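Sugar ABC transporter, periplasmic sugar-binding protein (Caulobacter crescentus, PDB 4IRX) binds myo-inositol in the cleft between its two lobes and, as a periplasmic solute-binding protein, probably delivers it to an ABC transporter for uptake. Local coordinates at residues 113-118 with 148-153; 183-187 with 212-218; 78-83 with 99-104; 14-18 with 45-49. All coordinates share one frame. Where two conformers were deposited one is given. Numbering follows the deposited sequence.

Contact 1 of 4, residues 113-118 with 148-153; sequences NVAGGR and ERVKGV. With INS (1,2,3,4,5,6-hexahydroxy-cyclohexane), chain C.
Glycine at a helix crossing lets two backbones approach closely, and this pair is a clear example. Residues 113-118 open helix 113-127, while 148-153 belong to helix 144-160; both are regular alpha-helix, crossing at -43° with axes only 6.3 Å apart. At the crossing the CA atoms of Arg-118 and Gly-152 lie 4.0 Å apart. A CB on Gly-117 would clash with Arg-149 O, and one on Gly-152 with Val-114 O. Their absence permits CA-H...O contacts, among them Gly-152 CA to Val-114 O and Gly-117 CA to Arg-149 O, each 3.4 Å. Val-114 (chi1 t) flanks the crossing, its CG2 3.7 Å from Glu-148 CB, whereas Arg-118 runs off to a salt bridge with Asp-122.

Toward the ligand the contact turns polar. Asn-113 (chi1 m, chi2 -53°) presents OD1 to Arg-149, which donates from NE (2.9 Å) and NH2 (3.0 Å). Arg-149, with chi1 at -98° and chi3 at -132° but chi2 t, then reaches myo-inositol through NH2 to O1 (2.8 Å) and NH1 to O2 (2.9 Å). Glu-148 (m, t) joins Asn-113 through a water 2.6 Å from Glu-148 OE1 and 3.1 Å from Asn-113 ND2. One amide oxygen thus holds the guanidinium along its edge, so that the arginine meets two inositol hydroxyls as a double donor.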
loop_
_atom_site.group_PDB
_atom_site.type_symbol
_atom_site.label_atom_id
_atom_site.label_comp_id
_atom_site.label_asym_id
_atom_site.label_seq_id
_atom_site.Cartn_x
_atom_site.Cartn_y
_atom_site.Cartn_z
ATOM N N ASN A 113 3.922 -0.334 8.281
ATOM C CA ASN A 113 4.163 0.793 7.397
ATOM C C ASN A 113 4.957 1.921 8.026
ATOM O O ASN A 113 5.675 2.646 7.320
ATOM C CB ASN A 113 2.840 1.280 6.807
ATOM C CG ASN A 113 2.388 0.420 5.632
ATOM O OD1 ASN A 113 3.149 0.216 4.685
ATOM N ND2 ASN A 113 1.177 -0.134 5.713
ATOM N N VAL A 114 4.865 2.048 9.354
ATOM C CA VAL A 114 5.767 2.949 10.064
ATOM C C VAL A 114 7.222 2.508 9.865
ATOM O O VAL A 114 8.088 3.322 9.532
ATOM C CB VAL A 114 5.451 3.046 11.572
ATOM C CG1 VAL A 114 6.492 3.952 12.246
ATOM C CG2 VAL A 114 4.021 3.566 11.814
ATOM N N ALA A 115 7.501 1.213 10.029
ATOM C CA ALA A 115 8.852 0.729 9.792
ATOM C C ALA A 115 9.247 0.935 8.338
ATOM O O ALA A 115 10.396 1.236 8.055
ATOM C CB ALA A 115 8.978 -0.733 10.168
ATOM N N GLY A 116 8.303 0.756 7.410
ATOM C CA GLY A 116 8.615 0.995 5.999
ATOM C C GLY A 116 9.005 2.417 5.670
ATOM O O GLY A 116 10.003 2.640 4.981
ATOM N N GLY A 117 8.225 3.368 6.185
ATOM C CA GLY A 117 8.532 4.771 6.007
ATOM C C GLY A 117 9.851 5.131 6.667
ATOM O O GLY A 117 10.680 5.864 6.101
ATOM N N ARG A 118 10.074 4.580 7.859
ATOM C CA ARG A 118 11.320 4.845 8.585
ATOM C C ARG A 118 12.542 4.302 7.825
ATOM O O ARG A 118 13.598 4.939 7.819
ATOM C CB ARG A 118 11.245 4.274 10.026
ATOM C CG ARG A 118 12.504 4.470 10.851
ATOM C CD ARG A 118 12.711 5.925 11.074
ATOM N NE ARG A 118 13.939 6.267 11.806
ATOM C CZ ARG A 118 13.966 6.738 13.054
ATOM N NH1 ARG A 118 12.839 6.847 13.763
ATOM N NH2 ARG A 118 15.135 7.093 13.600
ATOM N N GLU A 148 0.717 6.018 8.182
ATOM C CA GLU A 148 1.829 5.379 8.885
ATOM C C GLU A 148 3.167 5.477 8.141
ATOM O O GLU A 148 4.222 5.680 8.755
ATOM C CB GLU A 148 1.486 3.918 9.167
ATOM C CG GLU A 148 0.392 3.778 10.209
ATOM C CD GLU A 148 -0.134 2.369 10.301
ATOM O OE1 GLU A 148 0.417 1.492 9.608
ATOM O OE2 GLU A 148 -1.108 2.151 11.048
ATOM N N ARG A 149 3.141 5.348 6.820
ATOM C CA ARG A 149 4.359 5.543 6.036
ATOM C C ARG A 149 4.906 6.935 6.214
ATOM O O ARG A 149 6.115 7.102 6.380
ATOM C CB ARG A 149 4.131 5.314 4.540
ATOM C CG ARG A 149 4.525 3.953 4.089
ATOM C CD ARG A 149 4.065 3.650 2.669
ATOM N NE ARG A 149 3.443 2.338 2.704
ATOM C CZ ARG A 149 2.747 1.794 1.718
ATOM N NH1 ARG A 149 2.600 2.463 0.575
ATOM N NH2 ARG A 149 2.183 0.608 1.886
ATOM N N VAL A 150 4.034 7.934 6.139
ATOM C CA VAL A 150 4.408 9.317 6.330
ATOM C C VAL A 150 5.021 9.509 7.725
ATOM O O VAL A 150 6.029 10.174 7.891
ATOM C CB VAL A 150 3.166 10.223 6.125
ATOM C CG1 VAL A 150 3.354 11.527 6.771
ATOM C CG2 VAL A 150 2.905 10.409 4.644
ATOM N N LYS A 151 4.379 8.899 8.735
ATOM C CA LYS A 151 4.892 9.035 10.118
ATOM C C LYS A 151 6.319 8.483 10.221
ATOM O O LYS A 151 7.180 9.087 10.823
ATOM C CB LYS A 151 3.977 8.371 11.168
ATOM C CG LYS A 151 4.680 8.258 12.523
ATOM C CD LYS A 151 3.814 7.868 13.679
ATOM C CE LYS A 151 4.594 8.110 14.968
ATOM N NZ LYS A 151 5.742 7.164 15.136
ATOM N N GLY A 152 6.580 7.332 9.603
ATOM C CA GLY A 152 7.902 6.726 9.648
ATOM C C GLY A 152 8.955 7.600 8.954
ATOM O O GLY A 152 10.082 7.755 9.437
ATOM N N VAL A 153 8.586 8.182 7.810
ATOM C CA VAL A 153 9.449 9.134 7.089
ATOM C C VAL A 153 9.771 10.362 7.953
ATOM O O VAL A 153 10.927 10.743 8.111
ATOM C CB VAL A 153 8.805 9.583 5.769
ATOM C CG1 VAL A 153 9.540 10.773 5.172
ATOM C CG2 VAL A 153 8.758 8.427 4.775
HETATM C C1 INS C . -0.394 -0.142 -0.774
HETATM C C2 INS C . 0.509 0.040 -1.948
HETATM C C3 INS C . -0.263 0.720 -3.049
HETATM C C4 INS C . -0.740 2.062 -2.594
HETATM C C5 INS C . -1.677 1.912 -1.455
HETATM C C6 INS C . -1.024 1.160 -0.319
HETATM O O1 INS C . 0.304 -0.746 0.286
HETATM O O2 INS C . 1.626 0.787 -1.569
HETATM O O3 INS C . 0.522 0.834 -4.211
HETATM O O4 INS C . -1.340 2.756 -3.642
HETATM O O5 INS C . -2.112 3.170 -1.050
HETATM O O6 INS C . -1.886 1.032 0.782
HETATM O O HOH W 1 -1.128 0.480 7.714
HETATM O O HOH W 2 3.051 0.277 11.222
#

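Contact 2 of 4, residues 183-187 with 212-218; sequences TQNIL and AVRAAGL
Residues 183-187 are an inner part of helix 176-189, and 212-215 form the last turn of helix 203-215. The CA atoms of Gln-184 and Ala-212 come within 5.2 Å of each other. Beyond Ala-215 the second helix ends in a Schellman motif: Gly-217 turns to phi 74°, psi 21°, with Leu-218 N bonded to Val-213 O (3.0 Å) and Gly-217 N to Arg-214 O (3.0 Å). Leu-218 then extends (phi -96°, psi 164°) and points back toward the first helix.

The small Ala-212 lies at the closest point, its CB 3.6 Å from both Thr-183 CG2 and Gln-184 CG. The two helices are neighbours in the Rossmann-like lobe built on the parallel sheet 164-171, 132-138, 197-200 and 224-226; strand 197-200 connects them, and Thr-183 and Val-213 both rest on its Ile-198. Leu-187 (m, t) fills the gap where the second helix ends: its CD1 lies 4.2 Å from each of Ala-212 CB, Val-213 CG2 and Ala-216 CB, and its CD2 is 4.0 Å from CD1 of Leu-218 (m, t). At the outer margin Gln-184 (m, t) brings NE2 to 3.6 Å from Ala-215 CB, and a water bridges Gln-184 NE2 (3.1 Å) to Ala-212 O (2.9 Å).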
loop_
_atom_site.group_PDB
_atom_site.type_symbol
_atom_site.label_atom_id
_atom_site.label_comp_id
_atom_site.label_asym_id
_atom_site.label_seq_id
_atom_site.Cartn_x
_atom_site.Cartn_y
_atom_site.Cartn_z
ATOM N N THR A 183 4.842 16.215 -9.342
ATOM C CA THR A 183 6.299 16.276 -9.253
ATOM C C THR A 183 6.885 17.366 -10.154
ATOM O O THR A 183 7.759 18.122 -9.734
ATOM C CB THR A 183 6.953 14.898 -9.521
ATOM O OG1 THR A 183 6.408 13.946 -8.595
ATOM C CG2 THR A 183 8.472 14.956 -9.314
ATOM N N GLN A 184 6.337 17.493 -11.363
ATOM C CA GLN A 184 6.796 18.557 -12.252
ATOM C C GLN A 184 6.648 19.930 -11.628
ATOM O O GLN A 184 7.577 20.744 -11.664
ATOM C CB GLN A 184 6.044 18.522 -13.582
ATOM C CG GLN A 184 6.508 17.378 -14.482
ATOM C CD GLN A 184 5.845 17.409 -15.835
ATOM O OE1 GLN A 184 4.605 17.414 -15.926
ATOM N NE2 GLN A 184 6.654 17.446 -16.896
ATOM N N ASN A 185 5.491 20.184 -11.020
ATOM C CA ASN A 185 5.226 21.485 -10.450
ATOM C C ASN A 185 6.140 21.750 -9.243
ATOM O O ASN A 185 6.616 22.878 -9.051
ATOM C CB ASN A 185 3.755 21.592 -10.093
ATOM C CG ASN A 185 2.890 21.852 -11.298
ATOM O OD1 ASN A 185 3.389 22.254 -12.353
ATOM N ND2 ASN A 185 1.589 21.606 -11.165
ATOM N N ILE A 186 6.407 20.706 -8.452
ATOM C CA ILE A 186 7.327 20.834 -7.334
ATOM C C ILE A 186 8.722 21.153 -7.849
ATOM O O ILE A 186 9.395 22.062 -7.328
ATOM C CB ILE A 186 7.342 19.560 -6.489
ATOM C CG1 ILE A 186 5.994 19.407 -5.774
ATOM C CG2 ILE A 186 8.510 19.612 -5.504
ATOM C CD1 ILE A 186 5.850 18.059 -5.058
ATOM N N LEU A 187 9.148 20.446 -8.894
ATOM C CA LEU A 187 10.480 20.719 -9.468
ATOM C C LEU A 187 10.581 22.141 -9.991
ATOM O O LEU A 187 11.587 22.804 -9.783
ATOM C CB LEU A 187 10.844 19.687 -10.543
ATOM C CG LEU A 187 10.995 18.255 -10.028
ATOM C CD1 LEU A 187 11.160 17.335 -11.230
ATOM C CD2 LEU A 187 12.228 18.150 -9.106
ATOM N N ALA A 212 9.023 12.831 -14.398
ATOM C CA ALA A 212 9.124 14.277 -14.175
ATOM C C ALA A 212 10.582 14.741 -14.090
ATOM O O ALA A 212 10.947 15.795 -14.641
ATOM C CB ALA A 212 8.349 14.667 -12.916
ATOM N N VAL A 213 11.420 13.959 -13.419
ATOM C CA VAL A 213 12.838 14.267 -13.333
ATOM C C VAL A 213 13.488 14.290 -14.714
ATOM O O VAL A 213 14.217 15.237 -15.028
ATOM C CB VAL A 213 13.533 13.301 -12.381
ATOM C CG1 VAL A 213 15.055 13.404 -12.532
ATOM C CG2 VAL A 213 13.060 13.586 -10.966
ATOM N N ARG A 214 13.162 13.307 -15.556
ATOM C CA ARG A 214 13.655 13.296 -16.940
ATOM C C ARG A 214 13.084 14.436 -17.765
ATOM O O ARG A 214 13.830 15.091 -18.508
ATOM C CB ARG A 214 13.326 11.978 -17.621
ATOM C CG ARG A 214 14.020 10.793 -17.007
ATOM C CD ARG A 214 14.177 9.701 -18.052
ATOM N NE ARG A 214 12.873 9.294 -18.567
ATOM C CZ ARG A 214 12.130 8.343 -18.018
ATOM N NH1 ARG A 214 12.576 7.709 -16.944
ATOM N NH2 ARG A 214 10.951 8.023 -18.537
ATOM N N ALA A 215 11.777 14.681 -17.635
ATOM C CA ALA A 215 11.145 15.767 -18.389
ATOM C C ALA A 215 11.757 17.118 -18.041
ATOM O O ALA A 215 11.738 18.043 -18.861
ATOM C CB ALA A 215 9.644 15.798 -18.133
ATOM N N ALA A 216 12.293 17.242 -16.833
ATOM C CA ALA A 216 12.885 18.506 -16.380
ATOM C C ALA A 216 14.342 18.649 -16.776
ATOM O O ALA A 216 14.979 19.661 -16.463
ATOM C CB ALA A 216 12.719 18.673 -14.859
ATOM N N GLY A 217 14.874 17.656 -17.472
ATOM C CA GLY A 217 16.259 17.709 -17.891
ATOM C C GLY A 217 17.195 17.463 -16.730
ATOM O O GLY A 217 18.377 17.808 -16.801
ATOM N N LEU A 218 16.688 16.830 -15.674
ATOM C CA LEU A 218 17.525 16.577 -14.501
ATOM C C LEU A 218 18.123 15.189 -14.542
ATOM O O LEU A 218 17.657 14.303 -15.270
ATOM C CB LEU A 218 16.748 16.784 -13.185
ATOM C CG LEU A 218 16.226 18.196 -12.927
ATOM C CD1 LEU A 218 15.171 18.214 -11.820
ATOM C CD2 LEU A 218 17.380 19.134 -12.565
HETATM O O HOH W 3 9.360 18.065 -15.631
#

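Contact 3 of 4, residues 78-83 with 99-104; sequences LAGAAD and IAGGKT
An aspartate on a helix can hold a loop by taking two successive amide protons, and Asp-83 does this here. Its chi1 is m and chi2 -12°, a setting that turns the carboxylate to the backbone of 99-104: OD2 accepts from Lys-103 N at 2.8 Å and OD1 from Thr-104 N at 3.0 Å. The Asp-83 carbonyl is reached through a water, 3.3 Å from Asp-83 O and 2.9 Å from Thr-104 OG1.

Residues 79-83 are the first turn of helix 79-87, where Ala-82 N bonds to Leu-78 O and Asp-83 N to Ala-79 O, each 3.0 Å. The irregular segment 99-104 lies in the connection between strands 91-95 and 108-111, neighbours in the mixed sheet of one lobe of the periplasmic binding protein fold, and wraps past the helix with Gly-102 CA 4.9 Å from Ala-79 CA. The backbone of Ala-100 is hydrogen-bonded to that of Ser-75.

Gly-101 makes the turn at phi 96°, psi 4°. Gly-102 follows at -94°, -176°, where a CB would strike Asp-83 OD2. Ala-79 CB fits under this turn, 3.4 Å from Ala-100 O. Ile-99 (m, t) supplies the apolar side, with CG2 3.6 Å from Ala-79 CA, and CD1 4.0 Å from Ala-82 CB and 4.2 Å from Leu-78 CB.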
loop_
_atom_site.group_PDB
_atom_site.type_symbol
_atom_site.label_atom_id
_atom_site.label_comp_id
_atom_site.label_asym_id
_atom_site.label_seq_id
_atom_site.Cartn_x
_atom_site.Cartn_y
_atom_site.Cartn_z
ATOM N N LEU A 78 -14.626 3.558 7.062
ATOM C CA LEU A 78 -15.214 2.229 6.989
ATOM C C LEU A 78 -15.462 1.609 8.363
ATOM O O LEU A 78 -15.926 0.473 8.458
ATOM C CB LEU A 78 -14.319 1.313 6.142
ATOM C CG LEU A 78 -14.630 1.284 4.636
ATOM C CD1 LEU A 78 -15.878 0.474 4.391
ATOM C CD2 LEU A 78 -14.777 2.676 4.055
ATOM N N ALA A 79 -15.146 2.340 9.430
ATOM C CA ALA A 79 -15.287 1.810 10.785
ATOM C C ALA A 79 -16.748 1.494 11.128
ATOM O O ALA A 79 -17.050 0.478 11.759
ATOM C CB ALA A 79 -14.685 2.767 11.807
ATOM N N GLY A 80 -17.658 2.345 10.673
ATOM C CA GLY A 80 -19.081 2.140 10.907
ATOM C C GLY A 80 -19.611 0.884 10.228
ATOM O O GLY A 80 -20.356 0.094 10.830
ATOM N N ALA A 81 -19.219 0.677 8.977
ATOM C CA ALA A 81 -19.615 -0.528 8.267
ATOM C C ALA A 81 -19.050 -1.785 8.928
ATOM O O ALA A 81 -19.725 -2.817 9.028
ATOM C CB ALA A 81 -19.181 -0.438 6.813
ATOM N N ALA A 82 -17.802 -1.711 9.374
ATOM C CA ALA A 82 -17.193 -2.869 10.021
ATOM C C ALA A 82 -17.941 -3.222 11.300
ATOM O O ALA A 82 -18.252 -4.399 11.531
ATOM C CB ALA A 82 -15.714 -2.629 10.281
ATOM N N ASP A 83 -18.252 -2.209 12.116
ATOM C CA ASP A 83 -19.027 -2.429 13.334
ATOM C C ASP A 83 -20.392 -3.044 13.026
ATOM O O ASP A 83 -20.835 -3.954 13.734
ATOM C CB ASP A 83 -19.242 -1.105 14.084
ATOM C CG ASP A 83 -18.039 -0.679 14.897
ATOM O OD1 ASP A 83 -17.111 -1.478 15.095
ATOM O OD2 ASP A 83 -18.025 0.477 15.365
ATOM N N ILE A 99 -8.732 -0.731 9.522
ATOM C CA ILE A 99 -9.951 -0.006 9.843
ATOM C C ILE A 99 -9.813 0.408 11.290
ATOM O O ILE A 99 -9.470 -0.418 12.145
ATOM C CB ILE A 99 -11.182 -0.893 9.659
ATOM C CG1 ILE A 99 -11.413 -1.170 8.168
ATOM C CG2 ILE A 99 -12.406 -0.234 10.300
ATOM C CD1 ILE A 99 -12.526 -2.121 7.881
ATOM N N ALA A 100 -10.082 1.679 11.585
ATOM C CA ALA A 100 -9.810 2.212 12.920
ATOM C C ALA A 100 -10.858 3.213 13.389
ATOM O O ALA A 100 -11.535 3.856 12.580
ATOM C CB ALA A 100 -8.409 2.843 12.966
ATOM N N GLY A 101 -11.018 3.290 14.703
ATOM C CA GLY A 101 -11.867 4.305 15.298
ATOM C C GLY A 101 -13.272 3.846 15.606
ATOM O O GLY A 101 -14.095 4.636 16.073
ATOM N N GLY A 102 -13.548 2.566 15.390
ATOM C CA GLY A 102 -14.868 2.046 15.686
ATOM C C GLY A 102 -14.970 1.445 17.068
ATOM O O GLY A 102 -14.031 1.483 17.859
ATOM N N LYS A 103 -16.141 0.887 17.335
ATOM C CA LYS A 103 -16.463 0.226 18.587
ATOM C C LYS A 103 -15.623 -1.038 18.711
ATOM O O LYS A 103 -15.072 -1.346 19.764
ATOM C CB LYS A 103 -17.950 -0.131 18.548
ATOM C CG LYS A 103 -18.639 -0.405 19.863
ATOM C CD LYS A 103 -20.148 -0.477 19.606
ATOM C CE LYS A 103 -20.940 -0.807 20.862
ATOM N NZ LYS A 103 -20.476 -2.074 21.501
ATOM N N THR A 104 -15.508 -1.755 17.598
ATOM C CA THR A 104 -14.840 -3.045 17.588
ATOM C C THR A 104 -13.432 -2.938 17.023
ATOM O O THR A 104 -13.187 -2.137 16.112
ATOM C CB THR A 104 -15.687 -4.056 16.786
ATOM O OG1 THR A 104 -16.922 -4.291 17.476
ATOM C CG2 THR A 104 -14.955 -5.361 16.603
HETATM O O HOH W 4 -19.710 -3.851 16.808
#

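Contact 4 of 4, residues 14-18 with 45-49; sequences SFNDL and DAQNN
Asp-45 OD1 accepts two backbone protons, 2.9 Å from Leu-18 N across the contact and 2.9 Å from Gln-47 N two residues on, the latter closing an Asx turn. Asp-45 has chi1 t and chi2 12°. Backbone bonds continue the pairing: Ala-46 N to Phe-15 O at 2.9 Å, then Asn-48 N to Asn-16 O at 2.8 Å. Phe-15 and Asp-45 form a parallel bridge (CA-CA 5.1 Å), after which both chains leave the sheet, Gln-47 (54°, 40°) and Asn-48 (53°, 34°) adopting left-handed backbone angles. One water joins Asp-17 OD1 (3.0 Å) to Asp-45 OD2 (2.7 Å), bridging two like charges; Asp-17 also bonds Ser-19 and pairs with Lys-175.

Packing is modest: Ala-46 CB touches Asn-16 O at 3.4 Å, and Leu-18 CB lies 3.7 Å from Asp-45 CG. Asn-49 N-caps helix 50-62. Such loops at the carboxyl ends of adjacent parallel strands, here 10-15 and 40-45, border the ligand cleft of periplasmic binding proteins, and the Asn-16 side chain lies about 6 Å from myo-inositol.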
loop_
_atom_site.group_PDB
_atom_site.type_symbol
_atom_site.label_atom_id
_atom_site.label_comp_id
_atom_site.label_asym_id
_atom_site.label_seq_id
_atom_site.Cartn_x
_atom_site.Cartn_y
_atom_site.Cartn_z
ATOM N N SER A 14 -13.267 -7.217 -0.647
ATOM C CA SER A 14 -13.538 -5.868 -1.119
ATOM C C SER A 14 -12.268 -5.032 -1.244
ATOM O O SER A 14 -11.651 -4.705 -0.235
ATOM C CB SER A 14 -14.521 -5.199 -0.170
ATOM O OG SER A 14 -14.663 -3.817 -0.514
ATOM N N PHE A 15 -11.882 -4.694 -2.476
ATOM C CA PHE A 15 -10.687 -3.895 -2.725
ATOM C C PHE A 15 -11.029 -2.428 -2.821
ATOM O O PHE A 15 -12.081 -2.085 -3.336
ATOM C CB PHE A 15 -10.038 -4.340 -4.046
ATOM C CG PHE A 15 -9.262 -5.637 -3.939
ATOM C CD1 PHE A 15 -7.934 -5.622 -3.553
ATOM C CD2 PHE A 15 -9.853 -6.859 -4.234
ATOM C CE1 PHE A 15 -7.207 -6.797 -3.436
ATOM C CE2 PHE A 15 -9.136 -8.046 -4.121
ATOM C CZ PHE A 15 -7.805 -8.020 -3.730
ATOM N N ASN A 16 -10.149 -1.568 -2.339
ATOM C CA ASN A 16 -10.385 -0.132 -2.459
ATOM C C ASN A 16 -10.426 0.392 -3.891
ATOM O O ASN A 16 -11.269 1.234 -4.201
ATOM C CB ASN A 16 -9.370 0.660 -1.632
ATOM C CG ASN A 16 -7.945 0.306 -1.966
ATOM O OD1 ASN A 16 -7.522 -0.825 -1.751
ATOM N ND2 ASN A 16 -7.180 1.276 -2.465
ATOM N N ASP A 17 -9.524 -0.075 -4.750
ATOM C CA ASP A 17 -9.420 0.422 -6.117
ATOM C C ASP A 17 -8.574 -0.548 -6.930
ATOM O O ASP A 17 -7.344 -0.553 -6.817
ATOM C CB ASP A 17 -8.762 1.809 -6.125
ATOM C CG ASP A 17 -8.763 2.454 -7.509
ATOM O OD1 ASP A 17 -9.131 1.770 -8.491
ATOM O OD2 ASP A 17 -8.395 3.642 -7.622
ATOM N N LEU A 18 -9.233 -1.360 -7.762
ATOM C CA LEU A 18 -8.536 -2.351 -8.585
ATOM C C LEU A 18 -7.954 -1.778 -9.872
ATOM O O LEU A 18 -7.481 -2.506 -10.725
ATOM C CB LEU A 18 -9.389 -3.604 -8.836
ATOM C CG LEU A 18 -9.313 -4.632 -7.702
ATOM C CD1 LEU A 18 -10.436 -5.661 -7.817
ATOM C CD2 LEU A 18 -7.967 -5.349 -7.772
ATOM N N ASP A 45 -14.822 -4.329 -6.377
ATOM C CA ASP A 45 -13.962 -3.155 -6.558
ATOM C C ASP A 45 -14.723 -1.915 -6.100
ATOM O O ASP A 45 -15.776 -1.589 -6.646
ATOM C CB ASP A 45 -13.588 -3.039 -8.028
ATOM C CG ASP A 45 -12.667 -1.870 -8.311
ATOM O OD1 ASP A 45 -12.131 -1.274 -7.349
ATOM O OD2 ASP A 45 -12.470 -1.565 -9.513
ATOM N N ALA A 46 -14.209 -1.227 -5.090
ATOM C CA ALA A 46 -14.858 -0.011 -4.606
ATOM C C ALA A 46 -14.635 1.184 -5.514
ATOM O O ALA A 46 -15.279 2.215 -5.316
ATOM C CB ALA A 46 -14.432 0.339 -3.161
ATOM N N GLN A 47 -13.732 1.048 -6.485
ATOM C CA GLN A 47 -13.505 2.125 -7.445
ATOM C C GLN A 47 -13.196 3.435 -6.714
ATOM O O GLN A 47 -13.669 4.512 -7.108
ATOM C CB GLN A 47 -14.720 2.260 -8.370
ATOM C CG GLN A 47 -14.904 1.073 -9.301
ATOM C CD GLN A 47 -16.287 1.036 -9.917
ATOM O OE1 GLN A 47 -17.085 1.943 -9.709
ATOM N NE2 GLN A 47 -16.565 0.001 -10.695
ATOM N N ASN A 48 -12.409 3.329 -5.640
ATOM C CA ASN A 48 -12.035 4.460 -4.788
ATOM C C ASN A 48 -13.208 5.277 -4.261
ATOM O O ASN A 48 -13.105 6.496 -4.113
ATOM C CB ASN A 48 -11.068 5.411 -5.519
ATOM C CG ASN A 48 -10.301 6.303 -4.559
ATOM O OD1 ASN A 48 -9.854 5.850 -3.511
ATOM N ND2 ASN A 48 -10.163 7.593 -4.905
ATOM N N ASN A 49 -14.319 4.614 -3.997
ATOM C CA ASN A 49 -15.523 5.287 -3.530
ATOM C C ASN A 49 -16.000 4.626 -2.245
ATOM O O ASN A 49 -16.451 3.490 -2.267
ATOM C CB ASN A 49 -16.581 5.195 -4.629
ATOM C CG ASN A 49 -17.885 5.893 -4.275
ATOM O OD1 ASN A 49 -18.322 5.913 -3.123
ATOM N ND2 ASN A 49 -18.513 6.478 -5.283
HETATM O O HOH W 5 -8.213 4.040 -3.146
HETATM O O HOH W 6 -11.357 0.825 -10.215
#

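The four contacts divide between the two lobes that enclose the ligand. Contacts 3 and 4 belong to the lobe of the mixed sheet, their centres about 18 Å apart. Contact 2 lies in the other lobe, its centre about 40 Å from that of contact 3. Contact 1 lies in this second lobe too, where the chain has just crossed from strand 108-111. Among them contact 1 alone holds a pocket residue, Arg-149. In contact 4 the side chain of Asn-16 is about 6 Å from the inositol. In contact 3 the side chain of Ile-99 is about 12 Å from the bound inositol. Asp-96, Gln-20, Ser-145, Asp-140, Ser-174 and Asp-229 also hydrogen-bond the ligand.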